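Local coordinates for protein cellulosomal scaffoldin (Acetivibrio cellulolyticus, PDB 4WI0) that binds a type II cohesin through its X-module and calcium-loaded dockerin, the C-terminal part of a scaffoldin that probably also cleaves cellulose, at residues L129-D134 with V142-K147; P10-T15 with A62-R67; G25-I30 with S36-S41. The protein carries 1 engineered substitution. All coordinates share one frame; numbering follows the deposited sequence.

Overall arrangement
The piece joins an X-module, which holds interactions 2 and 3, to a dockerin, which holds interaction 1. Interaction 1 packs part of a calcium loop on the helix that follows it. Its centre lies about 9 Å from that of interaction 2, and the two touch: Phe12 of interaction 2 packs on Asn132, a calcium ligand, and on Ile144. Interaction 3 is a beta hairpin whose centre is about 13 Å from that of interaction 2, where Tyr64 CE2 comes within 3.8 Å of Phe26 CZ. Interactions 1 and 3 do not touch; their centres are about 21 Å apart. Interaction 2 thus bridges the hairpin and the calcium site.

Interaction 1: residues L129-D134 with V142-K147; sequences LDLNRD and VMIVAK. With CA (calcium ion), chain D.
Leu131 and Ile144 pack side by side where the first part of the dockerin's calcium-binding loop, 129-134, meets helix 139-146. The two side chains run past each other in opposite directions, with Leu131 CD1 4.2 Å from Ile144 CG2. The same methyl of Leu131 presses harder on the next helix residue. Leu131 CD1 lies 3.5 Å from Val145 CG2, tighter than usual, and those two side chains cross at about a right angle. Ile144 uses its other branch on the loop: CG1 is anti to the carbonyl carbon (chi1 -73°), and CD1 reaches Asn132 CB at 3.8 Å.

Asn132 therefore has an apolar side and a metal side. Its CG sits between the backbone N and the carbonyl carbon (chi1 66°), which turns OD1 to the calcium ion at 2.3 Å. Asp130 OD1 and Asp134 OD1 also bind the ion, with a water, the carbonyl of Ala136 and the carboxylate of Asp141 on the helix. This is an EF-hand-type loop. Helix 106-113 adds Ile109 and Ile112 to the apolar cluster, and Lys147 NZ makes hydrogen bonds to the cohesin chain.

No hydrogen bond joins the two segments. Apolar packing holds the loop on the helix, while the calcium ion probably offsets the repulsion among the carboxylates of Asp130, Asp134 and Asp141.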
loop_
_atom_site.group_PDB
_atom_site.type_symbol
_atom_site.label_atom_id
_atom_site.label_comp_id
_atom_site.label_asym_id
_atom_site.label_seq_id
_atom_site.Cartn_x
_atom_site.Cartn_y
_atom_site.Cartn_z
ATOM N N LEU B 129 -11.545 3.593 -1.749
ATOM C CA LEU B 129 -10.523 2.804 -1.061
ATOM C C LEU B 129 -9.201 2.802 -1.836
ATOM O O LEU B 129 -8.137 2.508 -1.279
ATOM C CB LEU B 129 -11.022 1.372 -0.847
ATOM C CG LEU B 129 -12.390 1.218 -0.158
ATOM C CD1 LEU B 129 -12.726 -0.253 0.011
ATOM C CD2 LEU B 129 -12.449 1.931 1.182
ATOM N N ASP B 130 -9.287 3.123 -3.126
ATOM C CA ASP B 130 -8.116 3.313 -3.981
ATOM C C ASP B 130 -7.561 4.717 -3.726
ATOM O O ASP B 130 -7.825 5.646 -4.486
ATOM C CB ASP B 130 -8.520 3.117 -5.458
ATOM C CG ASP B 130 -7.363 3.301 -6.430
ATOM O OD1 ASP B 130 -6.214 3.518 -5.977
ATOM O OD2 ASP B 130 -7.603 3.214 -7.659
ATOM N N LEU B 131 -6.770 4.843 -2.660
ATOM C CA LEU B 131 -6.278 6.131 -2.181
ATOM C C LEU B 131 -5.421 6.873 -3.206
ATOM O O LEU B 131 -5.606 8.068 -3.391
ATOM C CB LEU B 131 -5.500 5.970 -0.868
ATOM C CG LEU B 131 -6.298 5.470 0.338
ATOM C CD1 LEU B 131 -5.442 5.451 1.595
ATOM C CD2 LEU B 131 -7.531 6.332 0.562
ATOM N N ASN B 132 -4.495 6.181 -3.861
ATOM C CA ASN B 132 -3.644 6.829 -4.871
ATOM C C ASN B 132 -4.242 6.874 -6.285
ATOM O O ASN B 132 -3.582 7.319 -7.220
ATOM C CB ASN B 132 -2.224 6.230 -4.891
ATOM C CG ASN B 132 -2.181 4.771 -5.345
ATOM O OD1 ASN B 132 -3.202 4.160 -5.680
ATOM N ND2 ASN B 132 -0.988 4.197 -5.316
ATOM N N ARG B 133 -5.487 6.417 -6.410
ATOM C CA ARG B 133 -6.249 6.405 -7.671
ATOM C C ARG B 133 -5.504 5.809 -8.874
ATOM O O ARG B 133 -5.659 6.288 -10.003
ATOM C CB ARG B 133 -6.782 7.809 -7.992
ATOM C CG ARG B 133 -7.808 8.319 -6.992
ATOM C CD ARG B 133 -9.086 7.484 -6.967
ATOM N NE ARG B 133 -10.167 8.179 -6.262
ATOM C CZ ARG B 133 -10.287 8.293 -4.936
ATOM N NH1 ARG B 133 -9.399 7.746 -4.102
ATOM N NH2 ARG B 133 -11.323 8.958 -4.436
ATOM N N ASP B 134 -4.728 4.750 -8.644
ATOM C CA ASP B 134 -4.062 4.053 -9.758
ATOM C C ASP B 134 -4.921 2.939 -10.367
ATOM O O ASP B 134 -4.444 2.187 -11.214
ATOM C CB ASP B 134 -2.674 3.522 -9.357
ATOM C CG ASP B 134 -2.714 2.457 -8.244
ATOM O OD1 ASP B 134 -3.804 2.058 -7.762
ATOM O OD2 ASP B 134 -1.608 2.012 -7.855
ATOM N N VAL B 142 -2.542 0.598 1.325
ATOM C CA VAL B 142 -2.389 0.291 2.750
ATOM C C VAL B 142 -1.155 0.993 3.349
ATOM O O VAL B 142 -1.220 1.531 4.464
ATOM C CB VAL B 142 -2.321 -1.245 2.978
ATOM C CG1 VAL B 142 -1.875 -1.589 4.397
ATOM C CG2 VAL B 142 -3.668 -1.890 2.665
ATOM N N MET B 143 -0.035 0.998 2.617
ATOM C CA MET B 143 1.203 1.626 3.112
ATOM C C MET B 143 1.087 3.148 3.185
ATOM O O MET B 143 1.737 3.775 4.023
ATOM C CB MET B 143 2.419 1.242 2.260
ATOM C CG MET B 143 2.790 -0.236 2.308
ATOM S SD MET B 143 3.225 -0.856 3.942
ATOM C CE MET B 143 4.748 0.032 4.211
ATOM N N ILE B 144 0.252 3.738 2.332
ATOM C CA ILE B 144 -0.034 5.174 2.419
ATOM C C ILE B 144 -0.628 5.509 3.789
ATOM O O ILE B 144 -0.236 6.482 4.419
ATOM C CB ILE B 144 -0.984 5.641 1.296
ATOM C CG1 ILE B 144 -0.234 5.677 -0.033
ATOM C CG2 ILE B 144 -1.553 7.029 1.582
ATOM C CD1 ILE B 144 -1.151 5.820 -1.229
ATOM N N VAL B 145 -1.566 4.691 4.239
ATOM C CA VAL B 145 -2.192 4.881 5.547
ATOM C C VAL B 145 -1.137 4.664 6.633
ATOM O O VAL B 145 -1.035 5.459 7.570
ATOM C CB VAL B 145 -3.397 3.931 5.750
ATOM C CG1 VAL B 145 -4.049 4.158 7.107
ATOM C CG2 VAL B 145 -4.429 4.128 4.646
ATOM N N ALA B 146 -0.331 3.607 6.488
ATOM C CA ALA B 146 0.733 3.298 7.453
ATOM C C ALA B 146 1.758 4.427 7.650
ATOM O O ALA B 146 2.371 4.515 8.721
ATOM C CB ALA B 146 1.441 2.004 7.073
ATOM N N LYS B 147 1.936 5.289 6.643
ATOM C CA LYS B 147 2.817 6.471 6.760
ATOM C C LYS B 147 2.525 7.313 7.993
ATOM O O LYS B 147 3.438 7.907 8.569
ATOM C CB LYS B 147 2.670 7.418 5.564
ATOM C CG LYS B 147 3.232 6.939 4.245
ATOM C CD LYS B 147 2.983 8.000 3.175
ATOM C CE LYS B 147 3.675 7.657 1.869
ATOM N NZ LYS B 147 5.158 7.791 1.950
HETATM CA CA CA D . -4.321 2.162 -5.411
HETATM O O HOH W 1 -2.336 0.740 -5.547
#

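Interaction 2: residues P10-T15 with A62-R67; sequences PDFVTT and ANYLTR
Two parts of the X-module meet here: the end of strand 2-10 with the loop after it, and the loop that links strands 53-60 and 67-74 of the antiparallel sheet. Tyr64 carries the contact from the second segment. Its CG is anti to the carbonyl carbon (chi1 -77°), and the ring extends from segment 62-67 so that its hydroxyl end comes up against Pro10 and Phe12, both on the same side of the oxygen. Tyr64 OH lies 3.5 Å from Pro10 CB. Pro10 stands at the edge of the tyrosine ring, near its plane, with Pro10 CB also 3.9 Å from Tyr64 CE2.

Phe12 is met at its edge too. Tyr64 OH is 3.6 Å from Phe12 CE2, near the plane of the phenylalanine ring, and the two side chains cross at about a right angle. The rings do not stack. Within its own segment, Phe12 has Pro10 CG over one face, 4.0 Å above the plane and offset toward the rim. An inverse gamma turn centred on Asp11 bends the chain between these two residues, and Phe12 N makes a weak bond to Pro10 O at 3.0 Å.

Beyond the two segments, Tyr64 makes an edge-to-face pair with Phe26. Phe12 packs on Asn132 of the dockerin and on Val22 of helix 19-22.

No hydrogen bond crosses between the segments. The tyrosine oxygen meets carbon atoms of both Pro10 and Phe12. The contact thus rests on van der Waals packing, with a polar atom set against the edge of an aromatic ring.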
loop_
_atom_site.group_PDB
_atom_site.type_symbol
_atom_site.label_atom_id
_atom_site.label_comp_id
_atom_site.label_asym_id
_atom_site.label_seq_id
_atom_site.Cartn_x
_atom_site.Cartn_y
_atom_site.Cartn_z
ATOM N N PRO B 10 -1.473 15.706 -1.928
ATOM C CA PRO B 10 -1.564 14.556 -1.010
ATOM C C PRO B 10 -0.169 14.049 -0.658
ATOM O O PRO B 10 0.749 14.182 -1.483
ATOM C CB PRO B 10 -2.329 13.517 -1.830
ATOM C CG PRO B 10 -2.015 13.857 -3.243
ATOM C CD PRO B 10 -1.863 15.348 -3.303
ATOM N N ASP B 11 0.007 13.494 0.544
ATOM C CA ASP B 11 1.309 12.962 0.953
ATOM C C ASP B 11 1.539 11.518 0.458
ATOM O O ASP B 11 1.586 10.565 1.246
ATOM C CB ASP B 11 1.497 13.059 2.479
ATOM C CG ASP B 11 2.897 12.682 2.917
ATOM O OD1 ASP B 11 3.813 12.664 2.070
ATOM O OD2 ASP B 11 3.092 12.392 4.108
ATOM N N PHE B 12 1.681 11.376 -0.857
ATOM C CA PHE B 12 2.121 10.125 -1.483
ATOM C C PHE B 12 2.525 10.405 -2.932
ATOM O O PHE B 12 2.100 11.406 -3.530
ATOM C CB PHE B 12 1.059 9.001 -1.404
ATOM C CG PHE B 12 -0.284 9.353 -2.013
ATOM C CD1 PHE B 12 -0.472 9.355 -3.395
ATOM C CD2 PHE B 12 -1.372 9.630 -1.204
ATOM C CE1 PHE B 12 -1.702 9.666 -3.942
ATOM C CE2 PHE B 12 -2.606 9.935 -1.748
ATOM C CZ PHE B 12 -2.774 9.958 -3.116
ATOM N N VAL B 13 3.351 9.524 -3.481
ATOM C CA VAL B 13 3.904 9.719 -4.824
ATOM C C VAL B 13 2.834 9.497 -5.898
ATOM O O VAL B 13 2.035 8.569 -5.796
ATOM C CB VAL B 13 5.151 8.827 -5.068
ATOM C CG1 VAL B 13 6.219 9.104 -4.013
ATOM C CG2 VAL B 13 4.798 7.345 -5.083
ATOM N N THR B 14 2.817 10.357 -6.917
ATOM C CA THR B 14 1.814 10.293 -7.987
ATOM C C THR B 14 2.477 10.127 -9.348
ATOM O O THR B 14 3.702 10.108 -9.443
ATOM C CB THR B 14 0.945 11.568 -8.019
ATOM O OG1 THR B 14 1.771 12.707 -8.278
ATOM C CG2 THR B 14 0.223 11.768 -6.691
ATOM N N THR B 15 1.653 9.992 -10.388
ATOM C CA THR B 15 2.111 9.998 -11.779
ATOM C C THR B 15 1.347 11.053 -12.562
ATOM O O THR B 15 0.424 11.682 -12.036
ATOM C CB THR B 15 1.877 8.642 -12.471
ATOM O OG1 THR B 15 0.469 8.414 -12.616
ATOM C CG2 THR B 15 2.514 7.511 -11.676
ATOM N N ALA B 62 -12.715 14.198 1.531
ATOM C CA ALA B 62 -13.213 12.870 1.871
ATOM C C ALA B 62 -12.042 11.896 1.931
ATOM O O ALA B 62 -11.188 11.885 1.040
ATOM C CB ALA B 62 -14.243 12.409 0.853
ATOM N N ASN B 63 -12.011 11.097 2.995
ATOM C CA ASN B 63 -10.958 10.104 3.238
ATOM C C ASN B 63 -9.544 10.641 3.522
ATOM O O ASN B 63 -8.579 9.873 3.463
ATOM C CB ASN B 63 -10.935 9.049 2.116
ATOM C CG ASN B 63 -12.197 8.203 2.083
ATOM O OD1 ASN B 63 -12.910 8.077 3.074
ATOM N ND2 ASN B 63 -12.469 7.603 0.930
ATOM N N TYR B 64 -9.435 11.934 3.852
ATOM C CA TYR B 64 -8.190 12.562 4.303
ATOM C C TYR B 64 -8.362 13.110 5.710
ATOM O O TYR B 64 -9.452 13.557 6.079
ATOM C CB TYR B 64 -7.790 13.727 3.400
ATOM C CG TYR B 64 -7.185 13.297 2.100
ATOM C CD1 TYR B 64 -7.986 12.876 1.058
ATOM C CD2 TYR B 64 -5.802 13.299 1.916
ATOM C CE1 TYR B 64 -7.433 12.455 -0.147
ATOM C CE2 TYR B 64 -5.240 12.886 0.715
ATOM C CZ TYR B 64 -6.062 12.460 -0.313
ATOM O OH TYR B 64 -5.509 12.053 -1.520
ATOM N N LEU B 65 -7.275 13.109 6.474
ATOM C CA LEU B 65 -7.274 13.663 7.824
ATOM C C LEU B 65 -7.329 15.199 7.755
ATOM O O LEU B 65 -6.464 15.848 7.164
ATOM C CB LEU B 65 -6.027 13.208 8.573
ATOM C CG LEU B 65 -5.947 13.546 10.050
ATOM C CD1 LEU B 65 -6.956 12.728 10.840
ATOM C CD2 LEU B 65 -4.535 13.291 10.537
ATOM N N THR B 66 -8.371 15.761 8.344
ATOM C CA THR B 66 -8.586 17.199 8.334
ATOM C C THR B 66 -7.389 17.931 8.946
ATOM O O THR B 66 -6.827 17.493 9.948
ATOM C CB THR B 66 -9.925 17.541 9.038
ATOM O OG1 THR B 66 -11.005 17.060 8.225
ATOM C CG2 THR B 66 -10.087 19.060 9.253
ATOM N N ARG B 67 -6.982 19.025 8.308
ATOM C CA ARG B 67 -5.862 19.835 8.765
ATOM C C ARG B 67 -6.324 21.233 9.153
ATOM O O ARG B 67 -7.181 21.823 8.492
ATOM C CB ARG B 67 -4.790 19.929 7.667
ATOM C CG ARG B 67 -3.544 20.705 8.075
ATOM C CD ARG B 67 -2.371 20.430 7.150
ATOM N NE ARG B 67 -1.123 20.991 7.668
ATOM C CZ ARG B 67 0.101 20.662 7.250
ATOM N NH1 ARG B 67 0.289 19.751 6.299
ATOM N NH2 ARG B 67 1.158 21.244 7.807
#

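Interaction 3: residues G25-I30 with S36-S41; sequences GFTVEI and SAVTDS
Phe26 and Thr39 meet at the open end of a beta hairpin, formed by strands 27-31 and 34-38 of the X-module. The two side chains meet at a slant. The phenylalanine ring turns its edge to the threonine, with Thr39 OG1 in the ring plane and 3.7 Å from Phe26 CD2. Phe26 CB also touches the threonine methyl. The ring itself leads away into the module, where it makes a cation-pi contact with Lys61.

Further along, Thr27 pairs with Val38 and Glu29 with Ser36, both non-hydrogen-bonded antiparallel pairs on one face of the sheet. Thr27 OG1 is 4.1 Å from Val38 CG2, and those side chains also slant across each other. Ser36 OG lies alongside the start of the glutamate chain, 3.4 Å from Glu29 CB, while the carboxylate extends away. Val38 CG1, anti to the backbone N (chi1 -177°), lies over Gly25 CA at 3.5 Å.

Val28 and Ala37 form the hydrogen-bonded pair and turn to the other face. There Val28 packs on Ile8 and Phe45, and Ala37 on Ile47. The Val28 N to Ala37 O bond is nearly straight (172°).

Past the strands, the backbone pairing continues through Thr39 N to Phe26 O and Gly25 N to Thr39 O. The threonine hydroxyl, which also bonds to Lys23 O, accepts from Phe26 N, with Thr39 OG1 3.1 Å from Phe26 N; the N-H...O angle is 148°, well short of straight.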
loop_
_atom_site.group_PDB
_atom_site.type_symbol
_atom_site.label_atom_id
_atom_site.label_comp_id
_atom_site.label_asym_id
_atom_site.label_seq_id
_atom_site.Cartn_x
_atom_site.Cartn_y
_atom_site.Cartn_z
ATOM N N GLY B 25 -9.840 18.820 -5.562
ATOM C CA GLY B 25 -10.940 18.508 -4.666
ATOM C C GLY B 25 -10.719 18.764 -3.189
ATOM O O GLY B 25 -11.592 18.448 -2.391
ATOM N N PHE B 26 -9.572 19.325 -2.809
ATOM C CA PHE B 26 -9.362 19.745 -1.422
ATOM C C PHE B 26 -10.090 21.073 -1.192
ATOM O O PHE B 26 -9.929 22.018 -1.972
ATOM C CB PHE B 26 -7.875 19.913 -1.107
ATOM C CG PHE B 26 -7.095 18.623 -1.102
ATOM C CD1 PHE B 26 -7.039 17.829 0.035
ATOM C CD2 PHE B 26 -6.400 18.215 -2.233
ATOM C CE1 PHE B 26 -6.322 16.643 0.039
ATOM C CE2 PHE B 26 -5.681 17.027 -2.239
ATOM C CZ PHE B 26 -5.641 16.242 -1.103
ATOM N N THR B 27 -10.902 21.135 -0.134
ATOM C CA THR B 27 -11.635 22.347 0.214
ATOM C C THR B 27 -10.870 23.111 1.287
ATOM O O THR B 27 -10.553 22.566 2.344
ATOM C CB THR B 27 -13.047 22.018 0.728
ATOM O OG1 THR B 27 -13.737 21.235 -0.250
ATOM C CG2 THR B 27 -13.834 23.278 1.007
ATOM N N VAL B 28 -10.576 24.376 1.001
ATOM C CA VAL B 28 -9.810 25.227 1.890
ATOM C C VAL B 28 -10.730 26.333 2.374
ATOM O O VAL B 28 -11.248 27.101 1.573
ATOM C CB VAL B 28 -8.596 25.846 1.168
ATOM C CG1 VAL B 28 -7.769 26.689 2.125
ATOM C CG2 VAL B 28 -7.738 24.754 0.553
ATOM N N GLU B 29 -10.936 26.387 3.688
ATOM C CA GLU B 29 -11.858 27.325 4.316
ATOM C C GLU B 29 -11.062 28.284 5.183
ATOM O O GLU B 29 -10.148 27.858 5.886
ATOM C CB GLU B 29 -12.869 26.578 5.209
ATOM C CG GLU B 29 -13.492 27.472 6.284
ATOM C CD GLU B 29 -14.584 26.819 7.112
ATOM O OE1 GLU B 29 -14.577 25.578 7.307
ATOM O OE2 GLU B 29 -15.439 27.586 7.599
ATOM N N ILE B 30 -11.426 29.563 5.151
ATOM C CA ILE B 30 -10.903 30.541 6.090
ATOM C C ILE B 30 -11.904 30.653 7.245
ATOM O O ILE B 30 -12.902 31.367 7.151
ATOM C CB ILE B 30 -10.662 31.905 5.422
ATOM C CG1 ILE B 30 -9.651 31.746 4.279
ATOM C CG2 ILE B 30 -10.163 32.928 6.447
ATOM C CD1 ILE B 30 -9.461 32.984 3.452
ATOM N N SER B 36 -14.424 30.018 1.017
ATOM C CA SER B 36 -13.733 28.763 0.740
ATOM C C SER B 36 -13.303 28.693 -0.723
ATOM O O SER B 36 -13.602 29.591 -1.515
ATOM C CB SER B 36 -14.639 27.570 1.063
ATOM O OG SER B 36 -14.736 27.374 2.461
ATOM N N ALA B 37 -12.589 27.626 -1.058
ATOM C CA ALA B 37 -12.212 27.329 -2.432
ATOM C C ALA B 37 -11.815 25.867 -2.542
ATOM O O ALA B 37 -11.396 25.249 -1.560
ATOM C CB ALA B 37 -11.060 28.217 -2.880
ATOM N N VAL B 38 -11.942 25.322 -3.745
ATOM C CA VAL B 38 -11.552 23.941 -4.004
ATOM C C VAL B 38 -10.333 23.937 -4.918
ATOM O O VAL B 38 -10.269 24.724 -5.877
ATOM C CB VAL B 38 -12.707 23.166 -4.646
ATOM C CG1 VAL B 38 -12.322 21.715 -4.856
ATOM C CG2 VAL B 38 -13.951 23.262 -3.765
ATOM N N THR B 39 -9.369 23.065 -4.629
ATOM C CA THR B 39 -8.147 23.019 -5.423
ATOM C C THR B 39 -8.437 22.473 -6.829
ATOM O O THR B 39 -9.298 21.610 -6.990
ATOM C CB THR B 39 -7.040 22.166 -4.769
ATOM O OG1 THR B 39 -7.518 20.835 -4.532
ATOM C CG2 THR B 39 -6.563 22.794 -3.459
ATOM N N ASP B 40 -7.715 22.992 -7.826
ATOM C CA ASP B 40 -7.779 22.471 -9.198
ATOM C C ASP B 40 -6.862 21.258 -9.367
ATOM O O ASP B 40 -6.327 20.740 -8.382
ATOM C CB ASP B 40 -7.444 23.577 -10.222
ATOM C CG ASP B 40 -6.042 24.158 -10.049
ATOM O OD1 ASP B 40 -5.126 23.482 -9.521
ATOM O OD2 ASP B 40 -5.859 25.321 -10.452
ATOM N N SER B 41 -6.671 20.805 -10.610
ATOM C CA SER B 41 -5.864 19.615 -10.874
ATOM C C SER B 41 -4.369 19.821 -10.610
ATOM O O SER B 41 -3.616 18.851 -10.533
ATOM C CB SER B 41 -6.084 19.124 -12.301
ATOM O OG SER B 41 -5.634 20.085 -13.245
#